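PDB 2I81: 2-Cys Peroxiredoxin, which probably reduces hydrogen peroxide and organic hydroperoxides through redox-active cysteines, as a typical 2-Cys peroxiredoxin captured here in its reduced state. Local coordinates for residues Gly195-Lys200 against Ala207-Thr212; Ile153-Leu158 against Asp176-His181; Arg143-Ile148 against Asp169-Ile174; Leu57-Leu62 against Tyr132-Asp137. One frame throughout, in Å; residues are numbered along the deposited sequence.

Contact 1: Gly195-Lys200 against Ala207-Thr212; sequences GKVSMK and AQYLST
Tyr209 lies against the loop that runs through Val197, Ser198 and Met199, and Tyr209 contributes nearly half of the surface buried here. Its CG points away from the backbone N (chi1 177°), which sends the ring out of the short helix 206-209 toward the loop. Met199 reaches one part of that ring with its terminal methyl: CE is 3.6 Å from Tyr209 CD2 and also 3.8 Å from Tyr209 CB, and the two side chains run at about right angles. The Met199 chain is extended as far as SD and then folds at chi3 (-56°), the turn that brings CE onto the tyrosine. Val197 makes a second approach at CE1 of the ring. Its CG1 comes within 3.5 Å of Tyr209 CE1, and its carbonyl oxygen lies 3.3 Å from the same carbon, so both backbone and side chain of the valine meet the ring.

Both segments belong to the C-terminal arm that follows helix 168-184. In eukaryotic typical 2-Cys peroxiredoxins a Tyr-Phe pair near the chain end packs over the active-site region of the partner subunit. Tyr209 and Leu210 probably play the corresponding part here: Tyr209 packs on Ser70 and Leu210 on Gly112 of the second subunit, while Met199 touches Phe66 of that chain. Ser198, whose CB points away from the helix, hydrogen-bonds Asp186 through OG. Beyond the ring, Ser211 OG donates to Ala207 O at 2.8 Å, from above the carbonyl plane.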
loop_
_atom_site.group_PDB
_atom_site.type_symbol
_atom_site.label_atom_id
_atom_site.label_comp_id
_atom_site.label_asym_id
_atom_site.label_seq_id
_atom_site.Cartn_x
_atom_site.Cartn_y
_atom_site.Cartn_z
ATOM N N GLY A 195 -16.096 46.684 32.768
ATOM C CA GLY A 195 -15.111 47.272 31.877
ATOM C C GLY A 195 -13.793 47.395 32.611
ATOM O O GLY A 195 -13.364 48.499 32.959
ATOM N N LYS A 196 -13.166 46.249 32.871
ATOM C CA LYS A 196 -11.819 46.214 33.434
ATOM C C LYS A 196 -10.812 46.662 32.375
ATOM O O LYS A 196 -11.126 46.691 31.180
ATOM C CB LYS A 196 -11.477 44.815 33.958
ATOM C CG LYS A 196 -12.046 44.513 35.345
ATOM C CD LYS A 196 -11.648 43.130 35.864
ATOM C CE LYS A 196 -10.231 43.099 36.437
ATOM N NZ LYS A 196 -9.193 42.799 35.391
ATOM N N VAL A 197 -9.608 47.015 32.818
ATOM C CA VAL A 197 -8.584 47.560 31.927
ATOM C C VAL A 197 -7.986 46.498 30.992
ATOM O O VAL A 197 -7.539 45.438 31.436
ATOM C CB VAL A 197 -7.484 48.346 32.718
ATOM C CG1 VAL A 197 -6.835 47.482 33.802
ATOM C CG2 VAL A 197 -6.438 48.947 31.778
ATOM N N SER A 198 -8.012 46.798 29.694
ATOM C CA SER A 198 -7.429 45.930 28.671
ATOM C C SER A 198 -5.980 46.326 28.365
ATOM O O SER A 198 -5.360 47.066 29.134
ATOM C CB SER A 198 -8.289 45.940 27.403
ATOM O OG SER A 198 -8.470 47.258 26.915
ATOM N N MET A 199 -5.450 45.839 27.244
ATOM C CA MET A 199 -4.022 45.945 26.948
ATOM C C MET A 199 -3.740 45.894 25.446
ATOM O O MET A 199 -4.249 45.019 24.747
ATOM C CB MET A 199 -3.282 44.801 27.650
ATOM C CG MET A 199 -1.781 44.731 27.407
ATOM S SD MET A 199 -1.103 43.074 27.645
ATOM C CE MET A 199 -1.610 42.709 29.334
ATOM N N LYS A 200 -2.924 46.825 24.957
ATOM C CA LYS A 200 -2.450 46.773 23.570
ATOM C C LYS A 200 -1.341 45.721 23.418
ATOM O O LYS A 200 -0.433 45.656 24.253
ATOM C CB LYS A 200 -1.992 48.156 23.075
ATOM C CG LYS A 200 -1.037 48.913 24.002
ATOM C CD LYS A 200 -0.629 50.266 23.420
ATOM C CE LYS A 200 -1.715 51.322 23.602
ATOM N NZ LYS A 200 -1.304 52.643 23.048
ATOM N N ALA A 207 3.175 46.535 29.902
ATOM C CA ALA A 207 4.558 46.549 30.357
ATOM C C ALA A 207 4.154 47.701 31.276
ATOM O O ALA A 207 4.713 47.943 32.361
ATOM C CB ALA A 207 5.504 47.028 29.292
ATOM N N GLN A 208 3.122 48.387 30.771
ATOM C CA GLN A 208 2.290 49.346 31.473
ATOM C C GLN A 208 1.172 48.620 32.229
ATOM O O GLN A 208 0.842 49.009 33.351
ATOM C CB GLN A 208 1.688 50.328 30.458
ATOM C CG GLN A 208 0.824 51.437 31.050
ATOM C CD GLN A 208 0.090 52.236 29.986
ATOM O OE1 GLN A 208 0.707 52.893 29.147
ATOM N NE2 GLN A 208 -1.236 52.183 30.020
ATOM N N TYR A 209 0.593 47.577 31.624
ATOM C CA TYR A 209 -0.505 46.846 32.273
ATOM C C TYR A 209 -0.074 46.104 33.536
ATOM O O TYR A 209 -0.795 46.113 34.526
ATOM C CB TYR A 209 -1.237 45.872 31.334
ATOM C CG TYR A 209 -2.319 45.100 32.070
ATOM C CD1 TYR A 209 -3.618 45.597 32.157
ATOM C CD2 TYR A 209 -2.028 43.897 32.727
ATOM C CE1 TYR A 209 -4.605 44.906 32.852
ATOM C CE2 TYR A 209 -3.007 43.205 33.429
ATOM C CZ TYR A 209 -4.293 43.715 33.487
ATOM O OH TYR A 209 -5.269 43.033 34.174
ATOM N N LEU A 210 1.081 45.450 33.500
ATOM C CA LEU A 210 1.530 44.658 34.646
ATOM C C LEU A 210 1.898 45.514 35.865
ATOM O O LEU A 210 2.379 44.985 36.872
ATOM C CB LEU A 210 2.729 43.779 34.255
ATOM C CG LEU A 210 2.596 42.745 33.131
ATOM C CD1 LEU A 210 3.968 42.231 32.724
ATOM C CD2 LEU A 210 1.683 41.587 33.522
ATOM N N SER A 211 1.645 46.824 35.791
ATOM C CA SER A 211 2.409 47.756 36.620
ATOM C C SER A 211 1.780 48.975 37.356
ATOM O O SER A 211 2.569 49.773 37.880
ATOM C CB SER A 211 3.597 48.287 35.784
ATOM O OG SER A 211 4.203 47.262 35.009
ATOM N N THR A 212 0.460 49.192 37.489
ATOM C CA THR A 212 -0.707 48.276 37.633
ATOM C C THR A 212 -0.764 47.222 38.767
ATOM O O THR A 212 -1.175 47.561 39.878
ATOM C CB THR A 212 -1.414 47.862 36.296
ATOM O OG1 THR A 212 -1.693 49.043 35.506
ATOM C CG2 THR A 212 -2.747 47.156 36.593
#

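Contact 2: Ile153-Leu158 against Asp176-His181; sequences IVQHLL and DAIQHH
This is a small apolar contact between a strand and a helix, in which Ile178 of helix 168-184 reaches across to Gln155 and His156 of strand 154-160. Ile178 CD1 does most of the touching. It sits 3.6 Å from Gln155 CB and 4.4 Å from His156 CB, while its CG2 branch lies alongside Gln155 CG at 4.1 Å. The glutamine therefore offers its aliphatic stem to the helix; the bend at chi2 (-63°) turns the amide off to other partners, with OE1 bonded to Asn161 of the second subunit and NE2 to Asp149. His156 likewise contributes CB, as its ring leads away and ND1 pairs with Asn160 of the second subunit.

Two consecutive residues can face the same helix because both Gln155 and His156 hydrogen-bond Leu147 of the neighbouring strand, and Gln155 has psi near -19°; this is consistent with a classic beta bulge. Leu147 also packs on Ile178. From His156 onward the strand pairs antiparallel with a strand of the second subunit, carrying the sheet across the interface, which is the edge-to-edge, B-type dimer of typical 2-Cys peroxiredoxins.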
loop_
_atom_site.group_PDB
_atom_site.type_symbol
_atom_site.label_atom_id
_atom_site.label_comp_id
_atom_site.label_asym_id
_atom_site.label_seq_id
_atom_site.Cartn_x
_atom_site.Cartn_y
_atom_site.Cartn_z
ATOM N N ILE A 153 -15.054 31.347 12.499
ATOM C CA ILE A 153 -13.805 30.902 13.125
ATOM C C ILE A 153 -14.027 30.599 14.611
ATOM O O ILE A 153 -14.609 31.413 15.333
ATOM C CB ILE A 153 -12.673 31.958 12.955
ATOM C CG1 ILE A 153 -12.386 32.207 11.466
ATOM C CG2 ILE A 153 -11.395 31.522 13.684
ATOM C CD1 ILE A 153 -11.647 33.507 11.174
ATOM N N VAL A 154 -13.567 29.429 15.054
ATOM C CA VAL A 154 -13.666 29.035 16.462
ATOM C C VAL A 154 -12.695 29.853 17.310
ATOM O O VAL A 154 -11.484 29.831 17.080
ATOM C CB VAL A 154 -13.399 27.519 16.670
ATOM C CG1 VAL A 154 -13.473 27.150 18.151
ATOM C CG2 VAL A 154 -14.390 26.689 15.878
ATOM N N GLN A 155 -13.238 30.574 18.285
ATOM C CA GLN A 155 -12.432 31.413 19.168
ATOM C C GLN A 155 -12.258 30.795 20.549
ATOM O O GLN A 155 -11.346 31.167 21.292
ATOM C CB GLN A 155 -13.057 32.805 19.302
ATOM C CG GLN A 155 -13.074 33.625 18.018
ATOM C CD GLN A 155 -11.683 33.951 17.498
ATOM O OE1 GLN A 155 -10.753 34.191 18.271
ATOM N NE2 GLN A 155 -11.539 33.967 16.179
ATOM N N HIS A 156 -13.130 29.848 20.884
ATOM C CA HIS A 156 -13.171 29.286 22.225
ATOM C C HIS A 156 -13.729 27.869 22.220
ATOM O O HIS A 156 -14.693 27.567 21.511
ATOM C CB HIS A 156 -14.004 30.194 23.135
ATOM C CG HIS A 156 -14.256 29.631 24.499
ATOM N ND1 HIS A 156 -13.356 29.754 25.536
ATOM C CD2 HIS A 156 -15.318 28.961 25.001
ATOM C CE1 HIS A 156 -13.850 29.175 26.615
ATOM N NE2 HIS A 156 -15.040 28.685 26.317
ATOM N N LEU A 157 -13.103 27.010 23.017
ATOM C CA LEU A 157 -13.540 25.634 23.190
ATOM C C LEU A 157 -13.456 25.255 24.664
ATOM O O LEU A 157 -12.447 25.511 25.321
ATOM C CB LEU A 157 -12.684 24.686 22.341
ATOM C CG LEU A 157 -12.931 23.174 22.420
ATOM C CD1 LEU A 157 -14.307 22.792 21.885
ATOM C CD2 LEU A 157 -11.840 22.420 21.674
ATOM N N LEU A 158 -14.525 24.654 25.173
ATOM C CA LEU A 158 -14.562 24.183 26.549
ATOM C C LEU A 158 -15.197 22.804 26.572
ATOM O O LEU A 158 -16.329 22.634 26.126
ATOM C CB LEU A 158 -15.349 25.161 27.431
ATOM C CG LEU A 158 -15.391 24.938 28.948
ATOM C CD1 LEU A 158 -15.483 26.268 29.677
ATOM C CD2 LEU A 158 -16.537 24.018 29.367
ATOM N N ASP A 176 -17.728 38.496 25.739
ATOM C CA ASP A 176 -17.380 39.896 25.970
ATOM C C ASP A 176 -15.918 40.197 25.640
ATOM O O ASP A 176 -15.618 41.235 25.050
ATOM C CB ASP A 176 -17.690 40.302 27.416
ATOM C CG ASP A 176 -19.175 40.519 27.662
ATOM O OD1 ASP A 176 -19.932 40.717 26.686
ATOM O OD2 ASP A 176 -19.588 40.500 28.840
ATOM N N ALA A 177 -15.022 39.286 26.020
ATOM C CA ALA A 177 -13.587 39.447 25.777
ATOM C C ALA A 177 -13.235 39.388 24.291
ATOM O O ALA A 177 -12.412 40.172 23.811
ATOM C CB ALA A 177 -12.793 38.407 26.560
ATOM N N ILE A 178 -13.862 38.454 23.577
ATOM C CA ILE A 178 -13.655 38.282 22.137
ATOM C C ILE A 178 -14.170 39.489 21.356
ATOM O O ILE A 178 -13.495 39.987 20.450
ATOM C CB ILE A 178 -14.310 36.972 21.618
ATOM C CG1 ILE A 178 -13.572 35.759 22.189
ATOM C CG2 ILE A 178 -14.294 36.912 20.084
ATOM C CD1 ILE A 178 -14.359 34.481 22.172
ATOM N N GLN A 179 -15.360 39.958 21.724
ATOM C CA GLN A 179 -15.977 41.109 21.070
ATOM C C GLN A 179 -15.240 42.410 21.387
ATOM O O GLN A 179 -15.223 43.333 20.566
ATOM C CB GLN A 179 -17.462 41.207 21.428
ATOM C CG GLN A 179 -18.294 40.085 20.814
ATOM C CD GLN A 179 -19.764 40.144 21.182
ATOM O OE1 GLN A 179 -20.158 40.781 22.161
ATOM N NE2 GLN A 179 -20.589 39.466 20.394
ATOM N N HIS A 180 -14.630 42.474 22.571
ATOM C CA HIS A 180 -13.780 43.605 22.938
ATOM C C HIS A 180 -12.528 43.652 22.063
ATOM O O HIS A 180 -12.172 44.713 21.546
ATOM C CB HIS A 180 -13.391 43.549 24.416
ATOM C CG HIS A 180 -12.803 44.826 24.933
ATOM N ND1 HIS A 180 -11.447 45.067 24.955
ATOM C CD2 HIS A 180 -13.392 45.935 25.438
ATOM C CE1 HIS A 180 -11.224 46.269 25.456
ATOM N NE2 HIS A 180 -12.388 46.816 25.758
ATOM N N HIS A 181 -11.872 42.503 21.897
ATOM C CA HIS A 181 -10.686 42.403 21.040
ATOM C C HIS A 181 -10.988 42.723 19.574
ATOM O O HIS A 181 -10.175 43.355 18.898
ATOM C CB HIS A 181 -10.025 41.023 21.159
ATOM C CG HIS A 181 -8.977 40.767 20.118
ATOM N ND1 HIS A 181 -7.754 41.402 20.117
ATOM C CD2 HIS A 181 -8.980 39.956 19.033
ATOM C CE1 HIS A 181 -7.045 40.989 19.082
ATOM N NE2 HIS A 181 -7.766 40.111 18.407
#

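Contact 3: Arg143-Ile148 against Asp169-Ile174; sequences RAFVLI and DEILRI
Phe145 on strand 143-148 and Ile171 on helix 169-174 mark the closest backbone approach, with their CA atoms 8.1 Å apart, a separation that leaves one layer of side chains between strand and helix. The ring of Phe145 and the branched stem of Ile171 fill it at about right angles to each other. Ile171 CG1 lies 3.4 Å from Phe145 CE1, and CG2 sits 3.9 Å from Phe145 CD1, so both branches of the isoleucine approach from the same side of the ring plane, obliquely. Ile171 has a nearly eclipsed chi1 of 17°, a conformation that is either strained or imprecisely placed.

One turn on, Ile174 takes over: its CG2 is 3.9 Å from Leu147 CD2, and the two side chains slide past each other in opposite directions. Arg166 makes a cation-pi contact with Phe145, and Ile171 also rests on Leu56 and Leu75.

Within the helix, Glu170 and Arg173 form a salt bridge directed away from the strand. Arg173 NH2 and NE both reach Glu170 OE1, at 2.9 Å and 3.3 Å, with the acceptor nearly in the guanidinium plane. This side-on grip probably fixes the rotation of both groups; Trp192 O takes up NH1. A helix laid on an antiparallel strand pair, 140-148 and 154-160, is the C-terminal beta-beta-alpha element of the thioredoxin fold.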
loop_
_atom_site.group_PDB
_atom_site.type_symbol
_atom_site.label_atom_id
_atom_site.label_comp_id
_atom_site.label_asym_id
_atom_site.label_seq_id
_atom_site.Cartn_x
_atom_site.Cartn_y
_atom_site.Cartn_z
ATOM N N ARG A 143 -19.871 17.470 27.301
ATOM C CA ARG A 143 -20.377 18.821 27.557
ATOM C C ARG A 143 -19.419 19.859 27.003
ATOM O O ARG A 143 -18.408 20.181 27.634
ATOM C CB ARG A 143 -20.593 19.051 29.049
ATOM C CG ARG A 143 -21.712 18.232 29.600
ATOM C CD ARG A 143 -21.871 18.409 31.088
ATOM N NE ARG A 143 -22.489 17.215 31.649
ATOM C CZ ARG A 143 -23.762 16.869 31.473
ATOM N NH1 ARG A 143 -24.584 17.633 30.762
ATOM N NH2 ARG A 143 -24.222 15.752 32.018
ATOM N N ALA A 144 -19.734 20.381 25.823
ATOM C CA ALA A 144 -18.807 21.264 25.129
ATOM C C ALA A 144 -19.393 22.616 24.745
ATOM O O ALA A 144 -20.533 22.705 24.295
ATOM C CB ALA A 144 -18.232 20.569 23.904
ATOM N N PHE A 145 -18.592 23.661 24.935
ATOM C CA PHE A 145 -18.890 24.977 24.389
ATOM C C PHE A 145 -18.012 25.230 23.180
ATOM O O PHE A 145 -16.793 25.053 23.239
ATOM C CB PHE A 145 -18.646 26.078 25.424
ATOM C CG PHE A 145 -19.787 26.294 26.376
ATOM C CD1 PHE A 145 -19.547 26.769 27.660
ATOM C CD2 PHE A 145 -21.099 26.020 26.000
ATOM C CE1 PHE A 145 -20.594 26.980 28.552
ATOM C CE2 PHE A 145 -22.153 26.224 26.885
ATOM C CZ PHE A 145 -21.900 26.706 28.162
ATOM N N VAL A 146 -18.636 25.629 22.078
ATOM C CA VAL A 146 -17.901 26.065 20.901
ATOM C C VAL A 146 -18.414 27.443 20.512
ATOM O O VAL A 146 -19.583 27.600 20.148
ATOM C CB VAL A 146 -18.050 25.083 19.710
ATOM C CG1 VAL A 146 -17.267 25.584 18.501
ATOM C CG2 VAL A 146 -17.585 23.681 20.093
ATOM N N LEU A 147 -17.542 28.440 20.610
ATOM C CA LEU A 147 -17.895 29.796 20.218
ATOM C C LEU A 147 -17.333 30.111 18.838
ATOM O O LEU A 147 -16.116 30.137 18.638
ATOM C CB LEU A 147 -17.418 30.812 21.258
ATOM C CG LEU A 147 -17.930 32.252 21.134
ATOM C CD1 LEU A 147 -19.454 32.324 21.060
ATOM C CD2 LEU A 147 -17.426 33.067 22.300
ATOM N N ILE A 148 -18.236 30.340 17.892
ATOM C CA ILE A 148 -17.869 30.606 16.510
ATOM C C ILE A 148 -18.184 32.065 16.198
ATOM O O ILE A 148 -19.304 32.525 16.437
ATOM C CB ILE A 148 -18.627 29.660 15.543
ATOM C CG1 ILE A 148 -18.398 28.195 15.938
ATOM C CG2 ILE A 148 -18.193 29.894 14.103
ATOM C CD1 ILE A 148 -19.481 27.238 15.461
ATOM N N ASP A 169 -22.031 32.533 33.250
ATOM C CA ASP A 169 -21.302 33.790 33.466
ATOM C C ASP A 169 -19.958 33.763 32.743
ATOM O O ASP A 169 -19.489 34.794 32.247
ATOM C CB ASP A 169 -21.081 34.062 34.959
ATOM C CG ASP A 169 -22.384 34.218 35.726
ATOM O OD1 ASP A 169 -23.182 35.118 35.386
ATOM O OD2 ASP A 169 -22.602 33.445 36.683
ATOM N N GLU A 170 -19.356 32.573 32.682
ATOM C CA GLU A 170 -18.058 32.397 32.037
ATOM C C GLU A 170 -18.069 32.497 30.511
ATOM O O GLU A 170 -17.220 33.194 29.957
ATOM C CB GLU A 170 -17.348 31.124 32.515
ATOM C CG GLU A 170 -15.931 30.946 31.948
ATOM C CD GLU A 170 -14.982 32.106 32.261
ATOM O OE1 GLU A 170 -14.071 32.349 31.434
ATOM O OE2 GLU A 170 -15.135 32.769 33.319
ATOM N N ILE A 171 -18.986 31.851 29.809
ATOM C CA ILE A 171 -19.014 32.039 28.359
ATOM C C ILE A 171 -19.398 33.409 27.961
ATOM O O ILE A 171 -19.013 33.870 26.935
ATOM C CB ILE A 171 -19.906 31.090 27.498
ATOM C CG1 ILE A 171 -20.942 30.358 28.266
ATOM C CG2 ILE A 171 -19.157 30.392 26.396
ATOM C CD1 ILE A 171 -22.207 30.924 28.136
ATOM N N LEU A 172 -20.221 34.032 28.755
ATOM C CA LEU A 172 -20.565 35.389 28.522
ATOM C C LEU A 172 -19.387 36.324 28.647
ATOM O O LEU A 172 -19.211 37.168 27.831
ATOM C CB LEU A 172 -21.690 35.789 29.436
ATOM C CG LEU A 172 -23.139 35.942 29.026
ATOM C CD1 LEU A 172 -23.522 35.716 27.651
ATOM C CD2 LEU A 172 -23.993 35.233 29.936
ATOM N N ARG A 173 -18.574 36.129 29.666
ATOM C CA ARG A 173 -17.319 36.863 29.840
ATOM C C ARG A 173 -16.386 36.616 28.653
ATOM O O ARG A 173 -15.735 37.543 28.164
ATOM C CB ARG A 173 -16.629 36.459 31.148
ATOM C CG ARG A 173 -15.426 37.325 31.510
ATOM C CD ARG A 173 -14.550 36.685 32.584
ATOM N NE ARG A 173 -13.806 35.525 32.091
ATOM C CZ ARG A 173 -12.628 35.578 31.470
ATOM N NH1 ARG A 173 -12.030 36.744 31.247
ATOM N NH2 ARG A 173 -12.046 34.456 31.067
ATOM N N ILE A 174 -16.333 35.360 28.205
ATOM C CA ILE A 174 -15.552 34.961 27.031
ATOM C C ILE A 174 -16.034 35.700 25.780
ATOM O O ILE A 174 -15.225 36.250 25.028
ATOM C CB ILE A 174 -15.600 33.414 26.812
ATOM C CG1 ILE A 174 -14.871 32.665 27.941
ATOM C CG2 ILE A 174 -15.041 33.021 25.444
ATOM C CD1 ILE A 174 -13.377 32.976 28.090
#

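Contact 4: Leu57-Leu62 against Tyr132-Asp137; sequences LYFYPL and YNVLFD
Val134 and Phe59 make a CH-pi contact: CG2 of the valine stands 3.9 Å from the ring centroid, only 7° off the normal, over the centre of one face. Its chi1 of -68° puts CG2 between the backbone N and the carbonyl carbon, the rotation that sets this methyl over the ring. Leu57 CD2 covers the opposite face of Phe59 toward its rim, which sandwiches the ring between two methyl groups.

The aromatic pair meets differently. Phe59 and Tyr132 rings have centroids 5.8 Å apart with planes at 49°, an oblique meeting in which Phe59 CZ comes 4.0 Å from Tyr132 CB.

All this packs strand 54-59, in the sheet of the thioredoxin fold, against the turn after helix 127-131. A Schellman motif ends that helix, with Asn133 at positive phi, and its turn delivers Tyr132 and Val134 to the strand. Past the strand, Pro61 begins the PxxxTxxC sequence of peroxiredoxins, which ends at Cys68.

Apolar packing on the tyrosine comes from Leu57: Leu57 CD1 lies over one face of the Tyr132 ring, offset toward its rim and 4.0 Å from Tyr132 CZ. Tyr22 meets the Tyr132 ring edge-to-face, and Tyr22 OH hydrogen-bonds Tyr132 O.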
loop_
_atom_site.group_PDB
_atom_site.type_symbol
_atom_site.label_atom_id
_atom_site.label_comp_id
_atom_site.label_asym_id
_atom_site.label_seq_id
_atom_site.Cartn_x
_atom_site.Cartn_y
_atom_site.Cartn_z
ATOM N N LEU A 57 -22.433 27.013 19.950
ATOM C CA LEU A 57 -22.857 25.629 19.847
ATOM C C LEU A 57 -22.492 24.939 21.153
ATOM O O LEU A 57 -21.313 24.872 21.515
ATOM C CB LEU A 57 -22.156 24.942 18.671
ATOM C CG LEU A 57 -22.897 23.896 17.829
ATOM C CD1 LEU A 57 -21.927 23.183 16.890
ATOM C CD2 LEU A 57 -23.677 22.886 18.669
ATOM N N TYR A 58 -23.497 24.440 21.869
ATOM C CA TYR A 58 -23.234 23.676 23.084
ATOM C C TYR A 58 -23.755 22.247 22.998
ATOM O O TYR A 58 -24.898 22.010 22.604
ATOM C CB TYR A 58 -23.730 24.405 24.346
ATOM C CG TYR A 58 -25.217 24.341 24.630
ATOM C CD1 TYR A 58 -26.080 25.326 24.152
ATOM C CD2 TYR A 58 -25.756 23.315 25.409
ATOM C CE1 TYR A 58 -27.444 25.277 24.424
ATOM C CE2 TYR A 58 -27.118 23.256 25.682
ATOM C CZ TYR A 58 -27.956 24.241 25.189
ATOM O OH TYR A 58 -29.304 24.191 25.456
ATOM N N PHE A 59 -22.888 21.301 23.346
ATOM C CA PHE A 59 -23.229 19.887 23.324
ATOM C C PHE A 59 -23.567 19.408 24.731
ATOM O O PHE A 59 -22.995 19.883 25.713
ATOM C CB PHE A 59 -22.067 19.055 22.768
ATOM C CG PHE A 59 -21.699 19.377 21.345
ATOM C CD1 PHE A 59 -20.753 20.360 21.060
ATOM C CD2 PHE A 59 -22.276 18.679 20.287
ATOM C CE1 PHE A 59 -20.401 20.656 19.744
ATOM C CE2 PHE A 59 -21.929 18.966 18.966
ATOM C CZ PHE A 59 -20.990 19.957 18.695
ATOM N N TYR A 60 -24.506 18.472 24.817
ATOM C CA TYR A 60 -24.800 17.771 26.062
ATOM C C TYR A 60 -25.082 16.312 25.716
ATOM O O TYR A 60 -25.618 16.033 24.642
ATOM C CB TYR A 60 -25.974 18.422 26.804
ATOM C CG TYR A 60 -27.281 18.437 26.043
ATOM C CD1 TYR A 60 -27.559 19.439 25.113
ATOM C CD2 TYR A 60 -28.247 17.458 26.265
ATOM C CE1 TYR A 60 -28.760 19.457 24.414
ATOM C CE2 TYR A 60 -29.450 17.469 25.577
ATOM C CZ TYR A 60 -29.701 18.469 24.652
ATOM O OH TYR A 60 -30.893 18.481 23.966
ATOM N N PRO A 61 -24.790 15.386 26.587
ATOM C CA PRO A 61 -24.969 13.992 26.251
ATOM C C PRO A 61 -26.369 13.527 25.871
ATOM O O PRO A 61 -26.524 12.925 24.867
ATOM C CB PRO A 61 -24.440 13.289 27.476
ATOM C CG PRO A 61 -24.370 14.240 28.457
ATOM C CD PRO A 61 -24.125 15.514 27.870
ATOM N N LEU A 62 -27.361 13.785 26.687
ATOM C CA LEU A 62 -28.600 13.069 26.614
ATOM C C LEU A 62 -29.793 13.819 27.112
ATOM O O LEU A 62 -29.755 14.427 28.119
ATOM C CB LEU A 62 -28.492 11.736 27.311
ATOM C CG LEU A 62 -27.798 10.597 26.598
ATOM C CD1 LEU A 62 -27.686 9.421 27.395
ATOM C CD2 LEU A 62 -28.287 10.264 25.275
ATOM N N TYR A 132 -16.554 17.784 15.664
ATOM C CA TYR A 132 -16.065 18.680 16.718
ATOM C C TYR A 132 -15.229 17.960 17.776
ATOM O O TYR A 132 -14.856 18.552 18.795
ATOM C CB TYR A 132 -17.225 19.455 17.349
ATOM C CG TYR A 132 -17.668 20.616 16.495
ATOM C CD1 TYR A 132 -18.535 20.425 15.420
ATOM C CD2 TYR A 132 -17.195 21.904 16.739
ATOM C CE1 TYR A 132 -18.933 21.487 14.620
ATOM C CE2 TYR A 132 -17.588 22.974 15.945
ATOM C CZ TYR A 132 -18.457 22.758 14.889
ATOM O OH TYR A 132 -18.849 23.815 14.099
ATOM N N ASN A 133 -14.926 16.691 17.504
ATOM C CA ASN A 133 -14.142 15.831 18.395
ATOM C C ASN A 133 -14.643 15.858 19.842
ATOM O O ASN A 133 -13.867 16.064 20.779
ATOM C CB ASN A 133 -12.643 16.171 18.314
ATOM C CG ASN A 133 -12.103 16.131 16.890
ATOM O OD1 ASN A 133 -11.768 17.167 16.316
ATOM N ND2 ASN A 133 -12.022 14.933 16.317
ATOM N N VAL A 134 -15.949 15.659 20.008
ATOM C CA VAL A 134 -16.557 15.608 21.341
ATOM C C VAL A 134 -17.401 14.349 21.575
ATOM O O VAL A 134 -18.049 14.218 22.617
ATOM C CB VAL A 134 -17.376 16.895 21.678
ATOM C CG1 VAL A 134 -16.450 18.099 21.824
ATOM C CG2 VAL A 134 -18.461 17.156 20.631
ATOM N N LEU A 135 -17.378 13.425 20.615
ATOM C CA LEU A 135 -18.084 12.154 20.756
ATOM C C LEU A 135 -17.354 11.268 21.759
ATOM O O LEU A 135 -16.160 10.991 21.610
ATOM C CB LEU A 135 -18.214 11.432 19.408
ATOM C CG LEU A 135 -19.529 10.727 19.035
ATOM C CD1 LEU A 135 -19.261 9.602 18.051
ATOM C CD2 LEU A 135 -20.319 10.200 20.229
ATOM N N PHE A 136 -18.081 10.838 22.784
ATOM C CA PHE A 136 -17.541 9.964 23.811
ATOM C C PHE A 136 -18.052 8.545 23.590
ATOM O O PHE A 136 -19.265 8.317 23.552
ATOM C CB PHE A 136 -17.944 10.478 25.198
ATOM C CG PHE A 136 -17.256 9.776 26.335
ATOM C CD1 PHE A 136 -17.958 8.892 27.148
ATOM C CD2 PHE A 136 -15.908 10.005 26.599
ATOM C CE1 PHE A 136 -17.327 8.242 28.207
ATOM C CE2 PHE A 136 -15.268 9.359 27.653
ATOM C CZ PHE A 136 -15.979 8.476 28.459
ATOM N N ASP A 137 -17.120 7.606 23.424
ATOM C CA ASP A 137 -17.427 6.174 23.295
ATOM C C ASP A 137 -18.396 5.818 22.161
ATOM O O ASP A 137 -19.209 4.899 22.312
ATOM C CB ASP A 137 -17.972 5.614 24.620
ATOM C CG ASP A 137 -16.895 5.424 25.671
ATOM O OD1 ASP A 137 -15.694 5.430 25.326
ATOM O OD2 ASP A 137 -17.256 5.257 26.855
#

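Overall arrangement
Contacts 2, 3 and 4 gather on one mixed sheet, whereas contact 1 lies out on the C-terminal arm, its centre about 28 Å from the centre of the chain. Contacts 2 and 3 share helix 168-184 and adjacent strands, with centres about 8 Å apart; their segments alternate along the chain. Contact 4 closes before contact 3 opens and joins it through backbone bonds between strands 54-59 and 140-148. Contact 1 comes last, its centre about 19 Å from that of contact 2 and about 37 Å from that of contact 4, and meets contact 2 where Ser198 touches His180. Helix 168-184 thus leads from the sheet core to the arm, and all four contacts touch the second subunit.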